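Local coordinates for protein 4-amino-4-deoxychorismate lyase (Legionella pneumophila, PDB 3LUL) that belongs to the class IV aminotransferase family of fold-type IV enzymes and carries a covalently bound pyridoxal phosphate group, at residues Pro199-Ile207 with Phe234-Ile242. Sequence-based numbering, arbitrary orientation. Where two conformers were deposited one is given.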
# COMPACT_ATOMS: atom_id res chain seq x y z
N PRO B 199 11.42 -8.87 7.85
CA PRO B 199 12.53 -9.75 8.23
C PRO B 199 13.57 -9.80 7.13
O PRO B 199 13.53 -10.66 6.25
CB PRO B 199 11.86 -11.10 8.41
CG PRO B 199 10.72 -11.07 7.39
CD PRO B 199 10.26 -9.64 7.33
N GLY B 200 14.48 -8.83 7.12
CA GLY B 200 15.42 -8.73 6.02
C GLY B 200 16.34 -9.93 5.92
O GLY B 200 16.71 -10.58 6.94
N ILE B 201 16.71 -10.24 4.68
CA ILE B 201 17.69 -11.30 4.41
C ILE B 201 19.07 -10.87 4.92
O ILE B 201 19.81 -11.68 5.44
CB ILE B 201 17.73 -11.67 2.92
CG1 ILE B 201 16.42 -12.42 2.55
CG2 ILE B 201 18.95 -12.54 2.54
CD1 ILE B 201 16.16 -12.48 1.05
N THR B 202 19.42 -9.60 4.72
CA THR B 202 20.74 -9.13 5.08
C THR B 202 20.86 -9.15 6.59
O THR B 202 21.86 -9.62 7.14
CB THR B 202 21.06 -7.75 4.45
OG1 THR B 202 20.73 -7.76 3.06
CG2 THR B 202 22.54 -7.40 4.57
N ARG B 203 19.82 -8.65 7.25
CA ARG B 203 19.66 -8.71 8.71
C ARG B 203 19.87 -10.12 9.22
O ARG B 203 20.63 -10.35 10.15
CB ARG B 203 18.26 -8.20 9.09
CG ARG B 203 17.82 -8.42 10.54
CD ARG B 203 16.33 -8.12 10.76
NE ARG B 203 15.94 -8.22 12.18
CZ ARG B 203 15.73 -9.37 12.85
NH1 ARG B 203 15.84 -10.55 12.26
NH2 ARG B 203 15.44 -9.33 14.14
N ALA B 204 19.16 -11.08 8.62
CA ALA B 204 19.28 -12.50 9.01
C ALA B 204 20.70 -13.04 8.85
O ALA B 204 21.20 -13.77 9.73
CB ALA B 204 18.29 -13.35 8.18
N ARG B 205 21.34 -12.71 7.73
CA ARG B 205 22.73 -13.14 7.45
C ARG B 205 23.70 -12.56 8.48
O ARG B 205 24.58 -13.26 8.97
CB ARG B 205 23.19 -12.72 6.05
CG ARG B 205 22.52 -13.49 4.89
CD ARG B 205 22.81 -12.76 3.58
NE ARG B 205 24.25 -12.61 3.40
CZ ARG B 205 24.86 -11.64 2.72
NH1 ARG B 205 24.18 -10.70 2.07
NH2 ARG B 205 26.19 -11.63 2.65
N LEU B 206 23.50 -11.29 8.81
CA LEU B 206 24.36 -10.61 9.77
C LEU B 206 24.26 -11.26 11.15
O LEU B 206 25.27 -11.53 11.80
CB LEU B 206 24.00 -9.12 9.82
CG LEU B 206 24.91 -8.16 10.56
CD1 LEU B 206 24.71 -6.79 10.02
CD2 LEU B 206 24.70 -8.21 12.07
N ILE B 207 23.04 -11.53 11.59
CA ILE B 207 22.81 -12.24 12.86
C ILE B 207 23.51 -13.61 12.88
O ILE B 207 24.17 -13.94 13.85
CB ILE B 207 21.30 -12.34 13.19
CG1 ILE B 207 20.73 -10.95 13.47
CG2 ILE B 207 21.04 -13.24 14.41
CD1 ILE B 207 19.22 -10.88 13.48
N PHE B 234 23.64 1.76 12.07
CA PHE B 234 23.79 1.41 10.62
C PHE B 234 22.59 0.64 10.08
O PHE B 234 21.78 0.11 10.83
CB PHE B 234 25.12 0.68 10.34
CG PHE B 234 25.20 -0.74 10.88
CD1 PHE B 234 24.67 -1.80 10.16
CD2 PHE B 234 25.78 -0.99 12.12
CE1 PHE B 234 24.77 -3.10 10.65
CE2 PHE B 234 25.87 -2.30 12.63
CZ PHE B 234 25.37 -3.34 11.91
N LEU B 235 22.47 0.60 8.77
CA LEU B 235 21.32 -0.03 8.10
C LEU B 235 21.76 -1.17 7.21
O LEU B 235 22.90 -1.19 6.77
CB LEU B 235 20.62 0.99 7.24
CG LEU B 235 20.27 2.32 7.91
CD1 LEU B 235 19.72 3.31 6.86
CD2 LEU B 235 19.27 2.10 9.03
N THR B 236 20.84 -2.08 6.90
CA THR B 236 21.18 -3.23 6.08
C THR B 236 20.08 -3.47 5.04
O THR B 236 18.89 -3.36 5.34
CB THR B 236 21.36 -4.54 6.94
OG1 THR B 236 20.11 -4.90 7.57
CG2 THR B 236 22.43 -4.39 8.05
N ASN B 237 20.51 -3.80 3.83
CA ASN B 237 19.64 -4.36 2.81
C ASN B 237 20.47 -5.07 1.74
O ASN B 237 21.70 -5.00 1.76
CB ASN B 237 18.66 -3.34 2.24
CG ASN B 237 19.32 -2.23 1.43
OD1 ASN B 237 20.43 -2.38 0.92
ND2 ASN B 237 18.61 -1.11 1.28
N SER B 238 19.79 -5.77 0.83
CA SER B 238 20.50 -6.67 -0.10
C SER B 238 21.28 -5.88 -1.11
O SER B 238 22.36 -6.29 -1.48
CB SER B 238 19.51 -7.56 -0.87
OG SER B 238 18.99 -8.55 -0.05
N LEU B 239 20.74 -4.75 -1.56
CA LEU B 239 21.43 -3.97 -2.60
C LEU B 239 22.60 -3.16 -2.09
O LEU B 239 23.62 -3.07 -2.78
CB LEU B 239 20.49 -3.06 -3.38
CG LEU B 239 19.40 -3.74 -4.17
CD1 LEU B 239 18.48 -2.67 -4.82
CD2 LEU B 239 19.97 -4.68 -5.20
N GLN B 240 22.47 -2.58 -0.91
CA GLN B 240 23.51 -1.69 -0.40
C GLN B 240 24.41 -2.34 0.64
O GLN B 240 25.46 -1.80 0.91
CB GLN B 240 22.88 -0.38 0.13
CG GLN B 240 22.29 0.54 -0.99
CD GLN B 240 23.36 1.21 -1.87
OE1 GLN B 240 24.50 1.51 -1.42
NE2 GLN B 240 23.00 1.47 -3.15
N GLY B 241 24.03 -3.50 1.19
CA GLY B 241 24.73 -4.11 2.29
C GLY B 241 24.58 -3.21 3.50
O GLY B 241 23.48 -2.74 3.81
N ILE B 242 25.69 -2.95 4.17
CA ILE B 242 25.68 -2.12 5.35
C ILE B 242 25.90 -0.67 4.92
O ILE B 242 26.85 -0.37 4.16
CB ILE B 242 26.77 -2.58 6.36
CG1 ILE B 242 26.35 -3.89 7.01
CG2 ILE B 242 27.04 -1.49 7.40
CD1 ILE B 242 27.40 -4.52 7.92
O HOH W 1 18.19 -6.58 6.05
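Thr202 OG1 presses against the backbone between Asn237 and Ser238 without bonding to it. Thr202 OG1 lies 3.0 Å from Asn237 C and 3.1 Å from Ser238 N, but the angle to that N-H is poor. The hydroxyl is instead hydrogen-bonded to a terminal phosphate oxygen of the modified lysine at position 141. Ser238 OG and the backbone N of Ile201 bind the other two terminal phosphate oxygens. The first turn of helix 201-212 and the turn after strand 232-237 thus form a phosphate cup, as in class IV aminotransferases, and the helix N-terminus probably favours the anion. With OG1 beside the backbone N (chi1 -48°), Thr202 CG2 lies anti to that N and meets Thr236 CB at 3.9 Å; the two side chains slide past each other in opposite directions. A water joins the two segments beside this pair. The water accepts from Arg203 N at 2.9 Å and is hydrogen-bonded to Thr236 OG1 at 3.0 Å. One turn further along the helix, Leu206 CD1, in one of its two conformers, meets the Phe234 ring at its edge, in plane, 3.7 Å from CE1. In that conformer the same methyl touches Thr236 CG2 and Ile242 CD1. Asn237 OD1 holds the turn with an Asx motif, accepting from Gln240 N at 2.7 Å.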